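Local coordinates for ABC transporter periplasmic-binding protein YtfQ (Mycobacterium smegmatis, PDB 6HB0) that probably binds a furanose sugar, such as L-arabinofuranose, for uptake by an ABC transporter, at residues Gly32-Ala36 with Ala124-Glu129; Ser40-Ala45 with Leu266-Met272; Phe81-Thr87 with Leu105-Asp111; Glu128-Arg132 with Pro291-Phe295. Numbering follows the deposited sequence.

In the fold
Contact 2 is the buried one, a nearly all-apolar packing of helix 38-48 against the start of helix 269-279 in the N-terminal lobe. Contact 4 lies at the surface, small and built from charges and a zinc ion. Contacts 1 and 3 are partly buried: contact 1 centres on a salt bridge close to the centre of the molecule, while contact 3, at the C-terminal ends of two sheet strands, mixes parallel pairing, apolar packing and a salt bridge. Contacts 1 and 4 share E128 and E129 of helix 126-140, and the zinc with water 1. A36 ties contact 1 to its neighbours, its N meeting D107 of contact 3 and its CB meeting L266 of contact 2.

Contact 1 (Gly32-Ala36 with Ala124-Glu129); sequences GWRTA and ADFIEE. With ZN (zinc ion), chain F.
A single carboxylate oxygen, E129 OE2, takes two nitrogens of one guanidinium. R34 NH1 donates to E129 OE2 at 2.6 Å in a short, nearly straight salt bridge, and R34 NE reaches the same E129 OE2 at 3.2 Å as a weak bond. R34, at phi -143° and psi 73° in the irregular loop that follows strand 21-26, has chi1 t and chi2 p directing its chain toward 124-129. The nearest CA pair is R34 CA and A124 CA, 6.4 Å apart. The aliphatic part packs as it goes: R34 CG lies 3.4 Å from A124 CB, and R34 CB touches the edge of the F126 ring at CE1, 3.6 Å off. W33 contributes little more than CB, 3.9 Å from F126 CZ, because its indole leads away to meet F189. On the other side D125 is the N-cap of helix 126-140: D125 OD1 accepts from E128 N at 3.1 Å. E128 OE2 itself binds zinc at 2.0 Å. Segment 124-129 lies on one of the crossovers between the lobes, as in other periplasmic binding proteins, where the chain leaves strand 120-122 and begins helix 126-140; the R34 loop belongs to the first lobe. D243 also pairs with R34 NH1, and R165 with E129 OE1, so the bridge is one link in a chain of charges joining the two lobes at the cleft.

Contact 2 (Ser40-Ala45 with Leu266-Met272); sequences SIKSAA and LLGPELM
Two helices on one side of the parallel sheet of the N-terminal Rossmann-like lobe pack here: 40-45 from the first helix, and 266-272, where the chain returns from the second lobe and starts helix 269-279. The nearest CA pair is I41 CA and G268 CA, 5.0 Å apart, opening to 6.3 Å between A45 CA and M272 CA. G268 is the N-cap. Its phi/psi of 136°/-52° would jam a CB against the preceding carbonyl, and that CB would also strike S40 O and A44 CB.

Apolar packing dominates. A44 CB sits 3.5 Å from G268 C. M272, m at chi1 and chi2, lays its thioether along the first helix, SD 3.8 Å from A45 CB and CE 4.0 Å from I41 CG2. I41 CG1 also meets L266 CD2 at 4.3 Å.

The polar work is done within 266-272. E270 folds back over the helix start, OE2 accepting from L267 N at 2.9 Å and OE1 from G268 N at 2.8 Å and L271 N at 3.0 Å. S40 OG, which also bonds N37, shares water 2 with L267: the water lies 2.7 Å from S40 OG and donates to L267 O at 2.6 Å.

Contact 3 (Phe81-Thr87 with Leu105-Asp111); sequences FSPVVRT and LTDRAVD
The F81 ring, chi1 p, is overlapped on one face by the L105 methyl CD2, a CH-pi contact 3.8 Å from the ring centroid and 28° off its normal. Both residues sit on the same face of the sheet, paired in a parallel bridge with CA atoms 5.4 Å apart. T106 N donates to F81 O at 2.9 Å, and S82 CA approaches T106 O at 3.2 Å in a CA-H...O contact. Past the bridge the two chains run on together as loops. D107 takes phi 76°, psi -50°, closing a classic gamma-turn in which R108 N bonds T106 O at 2.8 Å; S82 OG donates to D107 OD2 at 2.8 Å, while D107 OD1 accepts from A36 N. P83 fills the gap beyond, CG 3.6 Å from V110 CG1, and R108 NE donates to P83 O at 3.0 Å. Pairing resumes further out, with D111 N to R86 O at 2.9 Å and a salt bridge from R86 NE to D111 OD1 at 3.0 Å. The R86 guanidinium lies with one face over A109 O and V110 N. Water 3 donates to D111 OD2 at 2.6 Å. The arrangement belongs to a beta-alpha-beta crossover: strands 78-81 and 103-106 are adjacent, helix 90-98 links them, strands 21-26 and 120-122 flank the pair, and helix 61-73 covers F81.

Contact 4 (Glu128-Arg132 with Pro291-Phe295); sequences EEGRR and PDEAF. With ZN (zinc ion), chain F.
R132, which gives up the most surface here, reaches from helix 126-140 to strand 292-295 with chi1 m, chi2 t and chi3 p. R132 NH2 donates to the backbone at E293 O, 2.7 Å away, and passes A294 CB at 3.7 Å. D292, next in buried area, lies over one face of the guanidinium: R132 NH1 is 3.4 Å from D292 CG, and its 3.8 Å to D292 OD2 is a long salt bridge of charges alone, since no N-H points at that oxygen. E128 is one helical turn before R132, and R132 NH1 donates to E128 OE1 at 2.8 Å in an i to i+4 salt bridge, so E128, R132 and D292 form a network. Helix 128-132 and strand 292-295 run nearly parallel, at 25°, with axes 11.0 Å apart, a spacing that long side chains have to bridge. The strand is the antiparallel edge of the second lobe's mixed sheet, paired with strand 259-263. From that neighbour, E262 O also takes R132 NH1. The two acids, E128 OE1 and D292 OD1, come within 3.3 Å of each other, a closeness made tolerable by R132 and by a zinc ion held between them. E128 OE2 binds the metal at 2.0 Å and D292 OD1 at 1.9 Å; C263 and water 1, the latter 2.0 Å from zinc, complete the four ligands.

Contact 1 (Gly32-Ala36 with Ala124-Glu129)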
# COMPACT_ATOMS: atom_id res chain seq x y z
N GLY A 32 -1.06 1.53 10.46
CA GLY A 32 -0.80 0.40 9.58
C GLY A 32 -0.01 0.76 8.33
O GLY A 32 0.63 1.81 8.25
N TRP A 33 -0.13 -0.10 7.32
CA TRP A 33 0.83 -0.21 6.21
C TRP A 33 0.51 0.55 4.92
O TRP A 33 1.38 1.18 4.32
CB TRP A 33 0.96 -1.70 5.89
CG TRP A 33 1.48 -2.54 7.05
CD1 TRP A 33 0.84 -3.59 7.69
CD2 TRP A 33 2.76 -2.41 7.68
NE1 TRP A 33 1.66 -4.11 8.69
CE2 TRP A 33 2.84 -3.41 8.70
CE3 TRP A 33 3.86 -1.55 7.47
CZ2 TRP A 33 3.98 -3.56 9.52
CZ3 TRP A 33 5.00 -1.69 8.31
CH2 TRP A 33 5.04 -2.70 9.32
N ARG A 34 -0.74 0.44 4.47
CA ARG A 34 -1.19 1.11 3.22
C ARG A 34 -2.62 1.56 3.50
O ARG A 34 -3.58 0.97 3.03
CB ARG A 34 -1.10 0.14 2.03
CG ARG A 34 -0.98 0.78 0.65
CD ARG A 34 0.32 1.52 0.45
NE ARG A 34 1.35 0.79 -0.31
CZ ARG A 34 2.64 1.11 -0.23
NH1 ARG A 34 3.53 0.48 -0.95
NH2 ARG A 34 3.04 2.08 0.58
N THR A 35 -2.73 2.58 4.33
CA THR A 35 -3.98 3.02 4.92
C THR A 35 -4.37 4.38 4.34
O THR A 35 -3.53 5.29 4.21
CB THR A 35 -3.83 3.09 6.45
OG1 THR A 35 -3.41 1.81 6.94
CG2 THR A 35 -5.14 3.50 7.11
N ALA A 36 -5.64 4.50 3.95
CA ALA A 36 -6.14 5.79 3.53
C ALA A 36 -6.06 6.73 4.75
O ALA A 36 -6.32 6.35 5.89
CB ALA A 36 -7.57 5.68 3.04
N ALA A 124 -5.15 -2.07 -0.55
CA ALA A 124 -4.00 -2.35 -1.37
C ALA A 124 -3.72 -3.84 -1.40
O ALA A 124 -4.10 -4.56 -0.48
CB ALA A 124 -2.77 -1.62 -0.87
N ASP A 125 -3.08 -4.27 -2.48
CA ASP A 125 -2.65 -5.64 -2.68
C ASP A 125 -1.11 -5.80 -2.59
O ASP A 125 -0.38 -5.53 -3.56
CB ASP A 125 -3.10 -6.05 -4.06
CG ASP A 125 -2.98 -7.57 -4.31
OD1 ASP A 125 -2.24 -8.28 -3.59
OD2 ASP A 125 -3.62 -8.02 -5.27
N PHE A 126 -0.62 -6.28 -1.46
CA PHE A 126 0.83 -6.36 -1.28
C PHE A 126 1.48 -7.48 -2.09
O PHE A 126 2.66 -7.37 -2.45
CB PHE A 126 1.14 -6.58 0.19
CG PHE A 126 0.60 -5.51 1.09
CD1 PHE A 126 0.81 -4.16 0.80
CD2 PHE A 126 -0.12 -5.85 2.22
CE1 PHE A 126 0.34 -3.18 1.64
CE2 PHE A 126 -0.63 -4.87 3.05
CZ PHE A 126 -0.37 -3.54 2.77
N ILE A 127 0.76 -8.56 -2.34
CA ILE A 127 1.28 -9.64 -3.18
C ILE A 127 1.52 -9.07 -4.56
O ILE A 127 2.56 -9.25 -5.14
CB ILE A 127 0.32 -10.85 -3.27
CG1 ILE A 127 0.16 -11.51 -1.90
CG2 ILE A 127 0.80 -11.83 -4.34
CD1 ILE A 127 -0.84 -12.62 -1.88
N GLU A 128 0.53 -8.33 -5.07
CA GLU A 128 0.65 -7.69 -6.37
C GLU A 128 1.87 -6.77 -6.44
O GLU A 128 2.56 -6.76 -7.45
CB GLU A 128 -0.66 -6.95 -6.67
CG GLU A 128 -0.66 -6.08 -7.91
CD GLU A 128 -0.99 -4.64 -7.54
OE1 GLU A 128 -0.04 -3.83 -7.35
OE2 GLU A 128 -2.21 -4.35 -7.32
N GLU A 129 2.17 -6.01 -5.39
CA GLU A 129 3.38 -5.20 -5.37
C GLU A 129 4.65 -6.01 -5.59
O GLU A 129 5.47 -5.66 -6.43
CB GLU A 129 3.55 -4.40 -4.05
CG GLU A 129 2.53 -3.25 -3.90
CD GLU A 129 2.65 -2.51 -2.56
OE1 GLU A 129 2.89 -3.20 -1.52
OE2 GLU A 129 2.50 -1.24 -2.56
ZN ZN F . -2.51 -2.44 -6.90
O HOH W 1 -4.46 -2.52 -7.43

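Contact 2 (Ser40-Ala45 with Leu266-Met272)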
# COMPACT_ATOMS: atom_id res chain seq x y z
N SER A 40 -7.64 12.66 3.02
CA SER A 40 -8.17 12.15 1.75
C SER A 40 -9.64 11.81 1.84
O SER A 40 -10.42 12.07 0.91
CB SER A 40 -7.37 10.92 1.31
OG SER A 40 -6.01 11.31 1.04
N ILE A 41 -10.02 11.25 2.97
CA ILE A 41 -11.38 10.85 3.19
C ILE A 41 -12.23 12.11 3.44
O ILE A 41 -13.30 12.28 2.86
CB ILE A 41 -11.48 9.86 4.35
CG1 ILE A 41 -10.83 8.54 3.95
CG2 ILE A 41 -12.93 9.56 4.65
CD1 ILE A 41 -10.76 7.54 5.09
N LYS A 42 -11.73 13.01 4.28
CA LYS A 42 -12.48 14.23 4.57
C LYS A 42 -12.71 15.07 3.32
O LYS A 42 -13.86 15.49 3.04
CB LYS A 42 -11.77 15.02 5.66
CG LYS A 42 -12.36 16.37 6.01
CD LYS A 42 -11.65 16.94 7.24
CE LYS A 42 -11.96 18.41 7.50
NZ LYS A 42 -11.91 19.25 6.25
N SER A 43 -11.63 15.30 2.56
CA SER A 43 -11.74 16.08 1.30
C SER A 43 -12.63 15.40 0.24
O SER A 43 -13.42 16.05 -0.44
CB SER A 43 -10.36 16.36 0.73
OG SER A 43 -9.73 15.17 0.34
N ALA A 44 -12.53 14.09 0.11
CA ALA A 44 -13.34 13.37 -0.88
C ALA A 44 -14.82 13.44 -0.52
O ALA A 44 -15.65 13.51 -1.41
CB ALA A 44 -12.91 11.91 -1.00
N ALA A 45 -15.15 13.42 0.78
CA ALA A 45 -16.55 13.57 1.16
C ALA A 45 -17.08 14.99 0.86
O ALA A 45 -18.19 15.13 0.40
CB ALA A 45 -16.79 13.22 2.61
N LEU A 266 -6.73 3.09 -0.64
CA LEU A 266 -7.96 3.77 -1.02
C LEU A 266 -7.65 5.25 -1.20
O LEU A 266 -6.93 5.83 -0.39
CB LEU A 266 -8.91 3.61 0.17
CG LEU A 266 -10.18 4.40 0.19
CD1 LEU A 266 -11.10 3.60 1.08
CD2 LEU A 266 -10.02 5.78 0.77
N LEU A 267 -8.21 5.88 -2.22
CA LEU A 267 -7.92 7.31 -2.47
C LEU A 267 -8.98 8.26 -1.87
O LEU A 267 -8.67 9.39 -1.44
CB LEU A 267 -7.84 7.56 -3.97
CG LEU A 267 -6.67 6.90 -4.70
CD1 LEU A 267 -6.61 7.45 -6.11
CD2 LEU A 267 -5.36 7.11 -3.95
N GLY A 268 -10.23 7.82 -1.89
CA GLY A 268 -11.31 8.58 -1.24
C GLY A 268 -12.53 8.64 -2.11
O GLY A 268 -13.59 8.30 -1.68
N PRO A 269 -12.36 9.05 -3.38
CA PRO A 269 -13.53 9.22 -4.23
C PRO A 269 -14.24 7.95 -4.53
O PRO A 269 -15.48 7.92 -4.64
CB PRO A 269 -12.94 9.81 -5.51
CG PRO A 269 -11.82 10.59 -5.00
CD PRO A 269 -11.19 9.70 -3.97
N GLU A 270 -13.50 6.86 -4.62
CA GLU A 270 -14.15 5.58 -4.90
C GLU A 270 -15.00 5.14 -3.68
O GLU A 270 -16.08 4.57 -3.84
CB GLU A 270 -13.16 4.52 -5.40
CG GLU A 270 -12.30 3.80 -4.37
CD GLU A 270 -11.17 4.68 -3.79
OE1 GLU A 270 -11.53 5.53 -2.92
OE2 GLU A 270 -9.94 4.53 -4.15
N LEU A 271 -14.53 5.41 -2.47
CA LEU A 271 -15.34 5.15 -1.26
C LEU A 271 -16.64 5.94 -1.31
O LEU A 271 -17.72 5.41 -1.05
CB LEU A 271 -14.54 5.53 -0.01
CG LEU A 271 -15.26 5.51 1.31
CD1 LEU A 271 -15.87 4.14 1.53
CD2 LEU A 271 -14.32 5.91 2.44
N MET A 272 -16.56 7.23 -1.66
CA MET A 272 -17.77 8.07 -1.69
C MET A 272 -18.72 7.56 -2.78
O MET A 272 -19.91 7.48 -2.58
CB MET A 272 -17.44 9.54 -1.93
CG MET A 272 -16.52 10.10 -0.87
SD MET A 272 -17.12 9.85 0.82
CE MET A 272 -15.55 9.66 1.67
O HOH W 2 -6.11 10.06 -1.32

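Contact 3 (Phe81-Thr87 with Leu105-Asp111)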
# COMPACT_ATOMS: atom_id res chain seq x y z
N PHE A 81 -15.43 1.34 7.71
CA PHE A 81 -14.33 1.38 8.65
C PHE A 81 -13.14 0.61 8.15
O PHE A 81 -13.23 -0.20 7.24
CB PHE A 81 -14.75 0.87 10.03
CG PHE A 81 -15.10 -0.60 10.10
CD1 PHE A 81 -16.32 -1.06 9.64
CD2 PHE A 81 -14.25 -1.50 10.76
CE1 PHE A 81 -16.67 -2.37 9.74
CE2 PHE A 81 -14.60 -2.83 10.87
CZ PHE A 81 -15.80 -3.27 10.34
N SER A 82 -12.02 0.95 8.76
CA SER A 82 -10.73 0.38 8.52
C SER A 82 -10.42 -0.52 9.73
O SER A 82 -10.05 -0.01 10.78
CB SER A 82 -9.77 1.57 8.44
OG SER A 82 -8.45 1.21 8.26
N PRO A 83 -10.63 -1.83 9.60
CA PRO A 83 -10.56 -2.76 10.75
C PRO A 83 -9.19 -2.76 11.41
O PRO A 83 -8.20 -2.95 10.74
CB PRO A 83 -10.83 -4.14 10.13
CG PRO A 83 -11.48 -3.87 8.81
CD PRO A 83 -11.03 -2.52 8.35
N VAL A 84 -9.14 -2.54 12.71
CA VAL A 84 -7.88 -2.56 13.42
C VAL A 84 -7.32 -3.98 13.42
O VAL A 84 -6.13 -4.16 13.42
CB VAL A 84 -8.01 -1.99 14.85
CG1 VAL A 84 -9.16 -2.59 15.62
CG2 VAL A 84 -6.76 -2.26 15.64
N VAL A 85 -8.19 -4.98 13.42
CA VAL A 85 -7.81 -6.38 13.32
C VAL A 85 -8.73 -7.08 12.34
O VAL A 85 -9.84 -6.60 12.06
CB VAL A 85 -7.87 -7.13 14.70
CG1 VAL A 85 -6.83 -6.59 15.65
CG2 VAL A 85 -9.27 -7.10 15.27
N ARG A 86 -8.30 -8.22 11.83
CA ARG A 86 -9.09 -8.99 10.84
C ARG A 86 -10.34 -9.62 11.38
O ARG A 86 -11.29 -9.82 10.60
CB ARG A 86 -8.29 -10.14 10.26
CG ARG A 86 -7.17 -9.78 9.33
CD ARG A 86 -6.55 -11.04 8.73
NE ARG A 86 -7.37 -11.56 7.63
CZ ARG A 86 -7.38 -11.05 6.39
NH1 ARG A 86 -6.61 -10.01 6.06
NH2 ARG A 86 -8.18 -11.58 5.49
N THR A 87 -10.36 -10.01 12.65
CA THR A 87 -11.37 -10.93 13.17
C THR A 87 -12.18 -10.35 14.28
O THR A 87 -11.75 -9.45 14.98
CB THR A 87 -10.70 -12.20 13.80
OG1 THR A 87 -9.72 -12.70 12.90
CG2 THR A 87 -11.74 -13.29 13.99
N LEU A 105 -15.73 -1.96 3.92
CA LEU A 105 -14.40 -2.10 4.58
C LEU A 105 -13.31 -1.44 3.81
O LEU A 105 -13.24 -1.59 2.58
CB LEU A 105 -14.06 -3.57 4.71
CG LEU A 105 -15.06 -4.38 5.50
CD1 LEU A 105 -14.69 -5.83 5.54
CD2 LEU A 105 -15.21 -3.82 6.91
N THR A 106 -12.40 -0.76 4.51
CA THR A 106 -11.28 -0.16 3.86
C THR A 106 -9.96 -0.63 4.48
O THR A 106 -9.86 -0.93 5.69
CB THR A 106 -11.32 1.38 3.93
OG1 THR A 106 -11.18 1.79 5.28
CG2 THR A 106 -12.64 1.92 3.44
N ASP A 107 -8.95 -0.67 3.64
CA ASP A 107 -7.53 -0.83 4.04
C ASP A 107 -7.13 -2.27 4.47
O ASP A 107 -6.11 -2.78 4.00
CB ASP A 107 -7.08 0.18 5.14
CG ASP A 107 -7.49 1.65 4.84
OD1 ASP A 107 -7.08 2.21 3.76
OD2 ASP A 107 -8.20 2.26 5.73
N ARG A 108 -7.88 -2.91 5.36
CA ARG A 108 -7.54 -4.24 5.81
C ARG A 108 -8.78 -5.12 5.70
O ARG A 108 -9.88 -4.70 6.05
CB ARG A 108 -7.05 -4.18 7.25
CG ARG A 108 -6.71 -5.56 7.83
CD ARG A 108 -6.70 -5.55 9.36
NE ARG A 108 -5.80 -4.52 9.86
CZ ARG A 108 -4.48 -4.61 9.90
NH1 ARG A 108 -3.77 -3.60 10.37
NH2 ARG A 108 -3.85 -5.71 9.48
N ALA A 109 -8.59 -6.31 5.15
CA ALA A 109 -9.65 -7.28 4.92
C ALA A 109 -10.02 -7.97 6.21
O ALA A 109 -9.21 -8.05 7.10
CB ALA A 109 -9.16 -8.33 3.95
N VAL A 110 -11.24 -8.46 6.32
CA VAL A 110 -11.61 -9.22 7.51
C VAL A 110 -11.82 -10.69 7.22
O VAL A 110 -12.06 -11.08 6.10
CB VAL A 110 -12.87 -8.68 8.20
CG1 VAL A 110 -12.61 -7.26 8.69
CG2 VAL A 110 -14.08 -8.83 7.30
N ASP A 111 -11.72 -11.48 8.28
CA ASP A 111 -12.12 -12.88 8.29
C ASP A 111 -13.56 -12.87 8.78
O ASP A 111 -13.86 -12.25 9.80
CB ASP A 111 -11.35 -13.68 9.36
CG ASP A 111 -9.87 -13.93 9.03
OD1 ASP A 111 -9.42 -13.74 7.86
OD2 ASP A 111 -9.16 -14.36 9.98
O HOH W 3 -10.17 -15.78 11.96

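Contact 4 (Glu128-Arg132 with Pro291-Phe295)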
# COMPACT_ATOMS: atom_id res chain seq x y z
N GLU A 128 0.53 -8.33 -5.07
CA GLU A 128 0.65 -7.69 -6.37
C GLU A 128 1.87 -6.77 -6.44
O GLU A 128 2.56 -6.76 -7.45
CB GLU A 128 -0.66 -6.95 -6.67
CG GLU A 128 -0.66 -6.08 -7.91
CD GLU A 128 -0.99 -4.64 -7.54
OE1 GLU A 128 -0.04 -3.83 -7.35
OE2 GLU A 128 -2.21 -4.35 -7.32
N GLU A 129 2.17 -6.01 -5.39
CA GLU A 129 3.38 -5.20 -5.37
C GLU A 129 4.65 -6.01 -5.59
O GLU A 129 5.47 -5.66 -6.43
CB GLU A 129 3.55 -4.40 -4.05
CG GLU A 129 2.53 -3.25 -3.90
CD GLU A 129 2.65 -2.51 -2.56
OE1 GLU A 129 2.89 -3.20 -1.52
OE2 GLU A 129 2.50 -1.24 -2.56
N GLY A 130 4.80 -7.07 -4.81
CA GLY A 130 5.95 -7.93 -4.97
C GLY A 130 5.98 -8.53 -6.35
O GLY A 130 7.00 -8.58 -6.96
N ARG A 131 4.84 -8.98 -6.83
CA ARG A 131 4.79 -9.59 -8.14
C ARG A 131 5.24 -8.65 -9.21
O ARG A 131 5.95 -9.05 -10.15
CB ARG A 131 3.38 -10.08 -8.47
CG ARG A 131 3.29 -10.85 -9.79
CD ARG A 131 2.03 -11.64 -9.83
NE ARG A 131 1.86 -12.31 -11.10
CZ ARG A 131 0.80 -13.07 -11.41
NH1 ARG A 131 -0.21 -13.26 -10.53
NH2 ARG A 131 0.73 -13.62 -12.61
N ARG A 132 4.79 -7.41 -9.15
CA ARG A 132 5.20 -6.43 -10.20
C ARG A 132 6.70 -6.15 -10.10
O ARG A 132 7.37 -5.94 -11.13
CB ARG A 132 4.35 -5.15 -10.09
CG ARG A 132 2.87 -5.41 -10.40
CD ARG A 132 1.92 -4.38 -9.80
NE ARG A 132 2.35 -3.09 -10.20
CZ ARG A 132 2.27 -1.97 -9.50
NH1 ARG A 132 1.65 -1.85 -8.32
NH2 ARG A 132 2.82 -0.90 -10.05
N PRO A 291 -5.83 1.99 -7.31
CA PRO A 291 -4.85 2.24 -8.35
C PRO A 291 -3.40 1.92 -8.00
O PRO A 291 -3.03 1.82 -6.83
CB PRO A 291 -4.99 3.77 -8.60
CG PRO A 291 -5.94 4.28 -7.62
CD PRO A 291 -6.31 3.22 -6.66
N ASP A 292 -2.58 1.82 -9.04
CA ASP A 292 -1.18 1.54 -8.94
C ASP A 292 -0.31 2.65 -9.45
O ASP A 292 -0.75 3.48 -10.26
CB ASP A 292 -0.89 0.27 -9.76
CG ASP A 292 -1.52 -0.98 -9.16
OD1 ASP A 292 -1.71 -1.02 -7.92
OD2 ASP A 292 -1.80 -1.93 -9.93
N GLU A 293 0.94 2.65 -9.00
CA GLU A 293 1.98 3.52 -9.50
C GLU A 293 3.19 2.67 -9.83
O GLU A 293 3.44 1.60 -9.20
CB GLU A 293 2.40 4.57 -8.49
CG GLU A 293 1.26 5.49 -8.09
CD GLU A 293 1.63 6.55 -7.04
OE1 GLU A 293 2.67 7.21 -7.19
OE2 GLU A 293 0.83 6.77 -6.12
N ALA A 294 3.98 3.11 -10.80
CA ALA A 294 5.27 2.47 -11.14
C ALA A 294 6.12 3.52 -11.83
O ALA A 294 5.61 4.29 -12.61
CB ALA A 294 5.08 1.32 -12.05
N PHE A 295 7.41 3.57 -11.52
CA PHE A 295 8.29 4.51 -12.18
C PHE A 295 9.63 3.88 -12.47
O PHE A 295 10.20 3.20 -11.61
CB PHE A 295 8.55 5.68 -11.24
CG PHE A 295 7.31 6.44 -10.90
CD1 PHE A 295 6.83 7.40 -11.77
CD2 PHE A 295 6.59 6.16 -9.73
CE1 PHE A 295 5.67 8.10 -11.48
CE2 PHE A 295 5.44 6.86 -9.44
CZ PHE A 295 4.98 7.84 -10.31
ZN ZN F . -2.51 -2.44 -6.90
O HOH W 1 -4.46 -2.52 -7.43